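Local coordinates for sensor histidine kinase (Rhodopseudomonas palustris, PDB 3VA9), which probably transfers phosphate from ATP to a protein histidine in two-component signalling, and is represented here by its four-helix-bundle sensor domain, at residues 52-55 with 56-60; 78-81 with 82-85; 99-102 with 103-107. All coordinates share one frame; numbering follows the deposited sequence.

Interaction 1 (52-55 with 56-60); sequences SYIR and ARDAL
Arg57 lies back along the turn of helix that precedes it, and its side chain passes the hydroxyl end of Tyr53, turns back alongside Ile54 and ends at Asp58. Its CB sits 3.4 Å from Tyr53 O, the carbonyl that also accepts the Arg57 amide N at 2.8 Å. From there CG runs opposite the backbone N (chi1 -176°), which sends the chain out beside the tyrosine, and CD comes within 4.1 Å of Tyr53 OH. A bend at chi3 (65°) then turns the guanidinium back over the helix surface. The flat group stands steeply to the Tyr53 ring, their planes 73° apart, so the two are neighbours without stacking. Ile54 lies alongside, with its CG1 over one guanidinium face and its CG2 3.8 Å from Arg57 NH2. At the tip, NH2 donates to Asp58 OD1 at 3.2 Å in a salt bridge; the oxygen lies in the guanidinium plane, while NH2 is somewhat out of the carboxylate plane on its syn side. NE adds a weak bond to the same oxygen. The other carboxylate oxygen, Asp58 OD2, rests 3.5 Å from Ile54 CG2, so the single methyl CG2 of the isoleucine lies against both charged partners. Arginine suits this place because its long aliphatic part can follow apolar neighbours while its charge stays at the surface. The Tyr53 side chain also packs against Leu95 and Val99 of helix 75-101, and the small Ala56 allows close approach to Glu33 of helix 18-44. Backbone bonds such as Ala56 N to Ser52 O, 2.9 Å, run regularly beneath. The arrangement is that of an amphipathic alpha helix in a four-helix bundle, apolar towards its partner helices and charged along its outer side.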
loop_
_atom_site.group_PDB
_atom_site.type_symbol
_atom_site.label_atom_id
_atom_site.label_comp_id
_atom_site.label_asym_id
_atom_site.label_seq_id
_atom_site.Cartn_x
_atom_site.Cartn_y
_atom_site.Cartn_z
ATOM N N SER A 52 0.370 -8.425 -12.144
ATOM C CA SER A 52 0.107 -8.542 -10.714
ATOM C C SER A 52 0.349 -7.236 -9.962
ATOM O O SER A 52 -0.398 -6.896 -9.048
ATOM C CB SER A 52 0.937 -9.676 -10.104
ATOM O OG SER A 52 0.409 -10.922 -10.523
ATOM N N TYR A 53 1.394 -6.505 -10.338
ATOM C CA TYR A 53 1.636 -5.199 -9.738
ATOM C C TYR A 53 0.455 -4.285 -10.039
ATOM O O TYR A 53 -0.082 -3.647 -9.139
ATOM C CB TYR A 53 2.944 -4.570 -10.247
ATOM C CG TYR A 53 3.010 -3.073 -10.009
ATOM C CD1 TYR A 53 3.369 -2.563 -8.769
ATOM C CD2 TYR A 53 2.681 -2.174 -11.016
ATOM C CE1 TYR A 53 3.410 -1.208 -8.538
ATOM C CE2 TYR A 53 2.719 -0.806 -10.796
ATOM C CZ TYR A 53 3.080 -0.334 -9.555
ATOM O OH TYR A 53 3.120 1.020 -9.331
ATOM N N ILE A 54 0.056 -4.229 -11.310
ATOM C CA ILE A 54 -1.098 -3.423 -11.729
ATOM C C ILE A 54 -2.370 -3.812 -10.972
ATOM O O ILE A 54 -3.093 -2.949 -10.476
ATOM C CB ILE A 54 -1.341 -3.519 -13.256
ATOM C CG1 ILE A 54 -0.257 -2.753 -14.017
ATOM C CG2 ILE A 54 -2.732 -2.987 -13.641
ATOM C CD1 ILE A 54 -0.191 -3.107 -15.471
ATOM N N ARG A 55 -2.620 -5.115 -10.862
ATOM C CA ARG A 55 -3.779 -5.610 -10.125
ATOM C C ARG A 55 -3.757 -5.187 -8.651
ATOM O O ARG A 55 -4.759 -4.697 -8.120
ATOM C CB ARG A 55 -3.891 -7.134 -10.239
ATOM C CG ARG A 55 -5.137 -7.686 -9.571
ATOM C CD ARG A 55 -5.191 -9.206 -9.563
ATOM N NE ARG A 55 -6.482 -9.658 -9.049
ATOM C CZ ARG A 55 -6.791 -10.919 -8.754
ATOM N NH1 ARG A 55 -5.898 -11.889 -8.910
ATOM N NH2 ARG A 55 -8.001 -11.209 -8.295
ATOM N N ALA A 56 -2.617 -5.374 -7.995
ATOM C CA ALA A 56 -2.485 -4.985 -6.598
ATOM C C ALA A 56 -2.638 -3.465 -6.430
ATOM O O ALA A 56 -3.306 -2.998 -5.509
ATOM C CB ALA A 56 -1.146 -5.467 -6.033
ATOM N N ARG A 57 -2.033 -2.699 -7.328
ATOM C CA ARG A 57 -2.190 -1.245 -7.313
ATOM C C ARG A 57 -3.655 -0.821 -7.486
ATOM O O ARG A 57 -4.147 0.057 -6.779
ATOM C CB ARG A 57 -1.331 -0.605 -8.405
ATOM C CG ARG A 57 -1.361 0.911 -8.399
ATOM C CD ARG A 57 -0.963 1.456 -9.755
ATOM N NE ARG A 57 -1.940 1.080 -10.774
ATOM C CZ ARG A 57 -1.716 1.130 -12.083
ATOM N NH1 ARG A 57 -0.534 1.529 -12.537
ATOM N NH2 ARG A 57 -2.668 0.772 -12.937
ATOM N N ASP A 58 -4.348 -1.442 -8.430
ATOM C CA ASP A 58 -5.763 -1.141 -8.646
ATOM C C ASP A 58 -6.612 -1.566 -7.438
ATOM O O ASP A 58 -7.512 -0.840 -7.008
ATOM C CB ASP A 58 -6.272 -1.826 -9.918
ATOM C CG ASP A 58 -5.681 -1.225 -11.188
ATOM O OD1 ASP A 58 -5.158 -0.096 -11.130
ATOM O OD2 ASP A 58 -5.749 -1.876 -12.253
ATOM N N ALA A 59 -6.305 -2.737 -6.885
ATOM C CA ALA A 59 -7.044 -3.267 -5.747
ATOM C C ALA A 59 -6.831 -2.400 -4.504
ATOM O O ALA A 59 -7.759 -2.153 -3.731
ATOM C CB ALA A 59 -6.647 -4.722 -5.479
ATOM N N LEU A 60 -5.607 -1.924 -4.325
ATOM C CA LEU A 60 -5.300 -1.017 -3.225
ATOM C C LEU A 60 -6.162 0.242 -3.287
ATOM O O LEU A 60 -6.789 0.633 -2.297
ATOM C CB LEU A 60 -3.824 -0.635 -3.261
ATOM C CG LEU A 60 -3.284 0.327 -2.197
ATOM C CD1 LEU A 60 -3.605 -0.137 -0.785
ATOM C CD2 LEU A 60 -1.776 0.513 -2.374
#

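Interaction 2 (78-81 with 82-85); sequences IAHI and DELR
Part of helix 75-101 in the four-helix bundle, this turn pairs His80 with Glu83, three residues further on. The two side chains run alongside each other, and Glu83 OE1 comes to the edge of the imidazole, near its plane, 3.4 Å from His80 ND1. ND1 donates a weak hydrogen bond to it; the carboxylate itself is turned steeply, 78° from the ring. In both residues CG is placed beside the backbone N (chi1 -72° in Glu83), leaning back towards the preceding turn, and a bend at chi2 brings the glutamate head close to the helix. Its CD consequently lies 3.2 Å from Ala79 O, the carbonyl that accepts the Glu83 amide N at 3.0 Å. A negative charge this near would be expected to favour a proton on ND1. Asp82 likewise leans back and its side chain crosses that of Ile78 at a slant: OD2 is 4.0 Å from Ile78 CG2, while OD1 forms a salt bridge with Arg68 of helix 47-70. Such i to i+3 and i to i+4 neighbours follow one another along an amphipathic bundle helix, whose inner side here carries Ile81 and Leu84. Ile81 packs on Leu67 and on Arg68, and Leu84 reaches both Leu64 and, on helix 121-142, Leu129; their branched aliphatic ends suit the interior between helices. His80 stands at the margin, its ring against Val131 and Leu132 while its ND1 turns to the glutamate, a double role that an aromatic but polar residue fills well. Arg85 N bonds to Ile81 O at 2.9 Å and continues the helical series to which Asp82 N on Ile78 O, 2.8 Å, also belongs. The Arg85 side chain leads away from this turn, and its NH1 forms a salt bridge with Asp65, a second ionic tie to helix 47-70.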
loop_
_atom_site.group_PDB
_atom_site.type_symbol
_atom_site.label_atom_id
_atom_site.label_comp_id
_atom_site.label_asym_id
_atom_site.label_seq_id
_atom_site.Cartn_x
_atom_site.Cartn_y
_atom_site.Cartn_z
ATOM N N ILE A 78 -11.199 8.957 9.631
ATOM C CA ILE A 78 -11.079 9.570 8.315
ATOM C C ILE A 78 -9.725 10.255 8.179
ATOM O O ILE A 78 -9.082 10.168 7.131
ATOM C CB ILE A 78 -12.215 10.589 8.051
ATOM C CG1 ILE A 78 -13.546 9.863 7.836
ATOM C CG2 ILE A 78 -11.899 11.461 6.838
ATOM C CD1 ILE A 78 -13.559 8.941 6.627
ATOM N N ALA A 79 -9.293 10.929 9.243
ATOM C CA ALA A 79 -7.991 11.588 9.252
ATOM C C ALA A 79 -6.867 10.559 9.146
ATOM O O ALA A 79 -5.913 10.746 8.396
ATOM C CB ALA A 79 -7.826 12.434 10.503
ATOM N N HIS A 80 -6.988 9.468 9.896
ATOM C CA HIS A 80 -5.992 8.398 9.853
ATOM C C HIS A 80 -5.938 7.724 8.485
ATOM O O HIS A 80 -4.872 7.313 8.033
ATOM C CB HIS A 80 -6.244 7.347 10.942
ATOM C CG HIS A 80 -5.978 7.839 12.332
ATOM N ND1 HIS A 80 -4.839 8.538 12.673
ATOM C CD2 HIS A 80 -6.698 7.714 13.474
ATOM C CE1 HIS A 80 -4.875 8.835 13.959
ATOM N NE2 HIS A 80 -5.990 8.347 14.469
ATOM N N ILE A 81 -7.087 7.601 7.832
ATOM C CA ILE A 81 -7.117 7.020 6.502
ATOM C C ILE A 81 -6.515 8.001 5.489
ATOM O O ILE A 81 -5.756 7.601 4.599
ATOM C CB ILE A 81 -8.534 6.561 6.095
ATOM C CG1 ILE A 81 -8.447 5.410 5.093
ATOM C CG2 ILE A 81 -9.334 7.698 5.513
ATOM C CD1 ILE A 81 -9.770 5.057 4.471
ATOM N N ASP A 82 -6.827 9.287 5.645
ATOM C CA ASP A 82 -6.201 10.312 4.820
ATOM C C ASP A 82 -4.692 10.172 4.893
ATOM O O ASP A 82 -4.004 10.184 3.872
ATOM C CB ASP A 82 -6.600 11.710 5.285
ATOM C CG ASP A 82 -7.989 12.089 4.849
ATOM O OD1 ASP A 82 -8.508 11.438 3.919
ATOM O OD2 ASP A 82 -8.556 13.040 5.433
ATOM N N GLU A 83 -4.186 10.030 6.113
ATOM C CA GLU A 83 -2.751 9.896 6.343
ATOM C C GLU A 83 -2.154 8.646 5.693
ATOM O O GLU A 83 -1.140 8.733 4.995
ATOM C CB GLU A 83 -2.448 9.963 7.844
ATOM C CG GLU A 83 -2.627 11.374 8.400
ATOM C CD GLU A 83 -3.133 11.411 9.835
ATOM O OE1 GLU A 83 -3.007 10.397 10.555
ATOM O OE2 GLU A 83 -3.655 12.473 10.242
ATOM N N LEU A 84 -2.790 7.495 5.908
ATOM C CA LEU A 84 -2.369 6.253 5.253
ATOM C C LEU A 84 -2.290 6.447 3.734
ATOM O O LEU A 84 -1.301 6.081 3.096
ATOM C CB LEU A 84 -3.343 5.114 5.573
ATOM C CG LEU A 84 -3.098 3.815 4.796
ATOM C CD1 LEU A 84 -1.788 3.181 5.225
ATOM C CD2 LEU A 84 -4.251 2.828 4.968
ATOM N N ARG A 85 -3.338 7.045 3.174
ATOM C CA ARG A 85 -3.449 7.260 1.733
ATOM C C ARG A 85 -2.322 8.108 1.161
ATOM O O ARG A 85 -1.827 7.835 0.065
ATOM C CB ARG A 85 -4.782 7.926 1.401
ATOM C CG ARG A 85 -4.991 8.097 -0.083
ATOM C CD ARG A 85 -6.092 7.172 -0.554
ATOM N NE ARG A 85 -5.949 6.792 -1.953
ATOM C CZ ARG A 85 -6.972 6.434 -2.721
ATOM N NH1 ARG A 85 -8.203 6.432 -2.220
ATOM N NH2 ARG A 85 -6.768 6.088 -3.985
#

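Interaction 3 (99-102 with 103-107); sequences VELG and PERMR
Gly102 ends the helical run with a positive phi of 70°, and its O accepts the amide N of Arg105 at 2.9 Å as the chain turns through a short 3-10 segment at Pro103 and Glu104. Glycine adopts this backbone shape readily, and its bare CA lets Glu104 OE1 settle 3.6 Å away. Arg105 then reaches back to the end of the helix the chain has just left. Its CG lies beside the backbone N and the chain bends at chi3 (-70°), which brings the edge of the guanidinium to the last carbonyls. NE meets Leu101 O at 3.0 Å in a fairly straight bond (159°), in the carbonyl plane and on a lone pair of the oxygen. NH2 adds a weak bond to Glu100 O at 2.9 Å. Carbonyls at the C-terminus of a helix lack the amides of a following turn, and here the arginine supplies donors in their stead; its positive charge is probably also favoured by the negative end of the helix dipole. The turn links helix 75-101 to helix 106-116, with Arg105 itself at the N-cap position of the second. Leu101 serves both sides of the link: its CD2 lies over one guanidinium face, 4.2 Å from Arg105 NE, the two side chains crossing at about a right angle, and its side chain also packs on Ala109 and Ile112. Glu104 folds back too, placing OE2 3.5 Å from Arg105 NH2 in a salt bridge. That arginine probably eases the proximity of Glu104 OE2 to Leu101 O, both acceptors. Water 1 is hydrogen-bonded 2.9 Å from Glu100 O and can also donate to Glu104 OE2, though it has more acceptors near than protons. Pro103, whose ring fixes a phi compatible with the 3-10 turn, rests on Phe41 of helix 18-44.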
loop_
_atom_site.group_PDB
_atom_site.type_symbol
_atom_site.label_atom_id
_atom_site.label_comp_id
_atom_site.label_asym_id
_atom_site.label_seq_id
_atom_site.Cartn_x
_atom_site.Cartn_y
_atom_site.Cartn_z
ATOM N N VAL A 99 9.099 0.128 -11.750
ATOM C CA VAL A 99 8.435 -0.712 -12.746
ATOM C C VAL A 99 8.595 -0.103 -14.142
ATOM O O VAL A 99 8.771 -0.819 -15.132
ATOM C CB VAL A 99 6.928 -0.880 -12.404
ATOM C CG1 VAL A 99 6.122 -1.272 -13.615
ATOM C CG2 VAL A 99 6.744 -1.894 -11.290
ATOM N N GLU A 100 8.554 1.226 -14.207
ATOM C CA GLU A 100 8.718 1.947 -15.467
ATOM C C GLU A 100 10.124 1.799 -16.041
ATOM O O GLU A 100 10.288 1.536 -17.233
ATOM C CB GLU A 100 8.363 3.427 -15.304
ATOM C CG GLU A 100 6.882 3.711 -15.448
ATOM C CD GLU A 100 6.365 3.405 -16.844
ATOM O OE1 GLU A 100 7.110 3.628 -17.823
ATOM O OE2 GLU A 100 5.209 2.949 -16.964
ATOM N N LEU A 101 11.133 1.974 -15.193
ATOM C CA LEU A 101 12.509 1.735 -15.606
ATOM C C LEU A 101 12.680 0.263 -15.999
ATOM O O LEU A 101 13.221 -0.041 -17.055
ATOM C CB LEU A 101 13.492 2.151 -14.512
ATOM C CG LEU A 101 13.607 3.668 -14.312
ATOM C CD1 LEU A 101 14.323 4.006 -13.007
ATOM C CD2 LEU A 101 14.296 4.336 -15.510
ATOM N N GLY A 102 12.211 -0.643 -15.148
ATOM C CA GLY A 102 12.061 -2.034 -15.540
ATOM C C GLY A 102 13.343 -2.821 -15.738
ATOM O O GLY A 102 14.438 -2.263 -15.672
ATOM N N PRO A 103 13.206 -4.135 -15.987
ATOM C CA PRO A 103 14.329 -5.070 -16.091
ATOM C C PRO A 103 15.263 -4.721 -17.249
ATOM O O PRO A 103 16.459 -4.998 -17.170
ATOM C CB PRO A 103 13.640 -6.421 -16.330
ATOM C CG PRO A 103 12.310 -6.068 -16.919
ATOM C CD PRO A 103 11.913 -4.789 -16.257
ATOM N N GLU A 104 14.721 -4.112 -18.302
ATOM C CA GLU A 104 15.532 -3.698 -19.448
ATOM C C GLU A 104 16.486 -2.567 -19.067
ATOM O O GLU A 104 17.420 -2.257 -19.807
ATOM C CB GLU A 104 14.654 -3.282 -20.635
ATOM C CG GLU A 104 13.963 -1.914 -20.481
ATOM C CD GLU A 104 12.677 -1.961 -19.650
ATOM O OE1 GLU A 104 12.414 -2.987 -18.990
ATOM O OE2 GLU A 104 11.924 -0.962 -19.661
ATOM N N ARG A 105 16.242 -1.954 -17.910
ATOM C CA ARG A 105 17.130 -0.932 -17.357
ATOM C C ARG A 105 17.459 -1.265 -15.903
ATOM O O ARG A 105 17.244 -0.458 -14.988
ATOM C CB ARG A 105 16.507 0.461 -17.479
ATOM C CG ARG A 105 16.534 1.005 -18.913
ATOM C CD ARG A 105 15.699 2.272 -19.072
ATOM N NE ARG A 105 14.264 2.006 -18.966
ATOM C CZ ARG A 105 13.318 2.809 -19.446
ATOM N NH1 ARG A 105 13.651 3.932 -20.072
ATOM N NH2 ARG A 105 12.039 2.486 -19.306
ATOM N N MET A 106 17.991 -2.469 -15.717
ATOM C CA MET A 106 18.272 -3.025 -14.398
ATOM C C MET A 106 19.011 -2.073 -13.448
ATOM O O MET A 106 18.560 -1.842 -12.327
ATOM C CB MET A 106 19.056 -4.339 -14.540
ATOM C CG MET A 106 19.224 -5.095 -13.228
ATOM S SD MET A 106 17.632 -5.583 -12.535
ATOM C CE MET A 106 17.065 -6.710 -13.813
ATOM N N ARG A 107 20.145 -1.536 -13.887
ATOM C CA ARG A 107 20.983 -0.707 -13.021
ATOM C C ARG A 107 20.248 0.557 -12.576
ATOM O O ARG A 107 20.341 0.969 -11.418
ATOM C CB ARG A 107 22.306 -0.346 -13.717
ATOM C CG ARG A 107 23.161 0.673 -12.956
ATOM C CD ARG A 107 24.381 1.142 -13.757
ATOM N NE ARG A 107 24.038 1.597 -15.107
ATOM C CZ ARG A 107 23.579 2.811 -15.407
ATOM N NH1 ARG A 107 23.394 3.717 -14.454
ATOM N NH2 ARG A 107 23.299 3.122 -16.666
HETATM O O HOH W 1 9.300 -0.947 -18.346
#

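Overall arrangement
Interactions 1 and 2 are partly buried turns inside helices 47-70 and 75-101, on opposite sides of the chain's centre, while interaction 3 is a surface contact where helix 75-101 ends. The first two set apolar residues towards neighbouring helices and charges outwards, but the salt bridge of interaction 1 stays on one helix, whereas the ionic partners of interaction 2 lie across on helix 47-70. In interaction 3 an arginine binds carbonyls as well as a carboxylate, where the helix has run out of amides. Interactions 1 and 3 touch through Tyr53 CD2 and Val99 CG2, 4.1 Å apart; interactions 2 and 3 share a helix, yet their nearest atoms are about 17 Å apart.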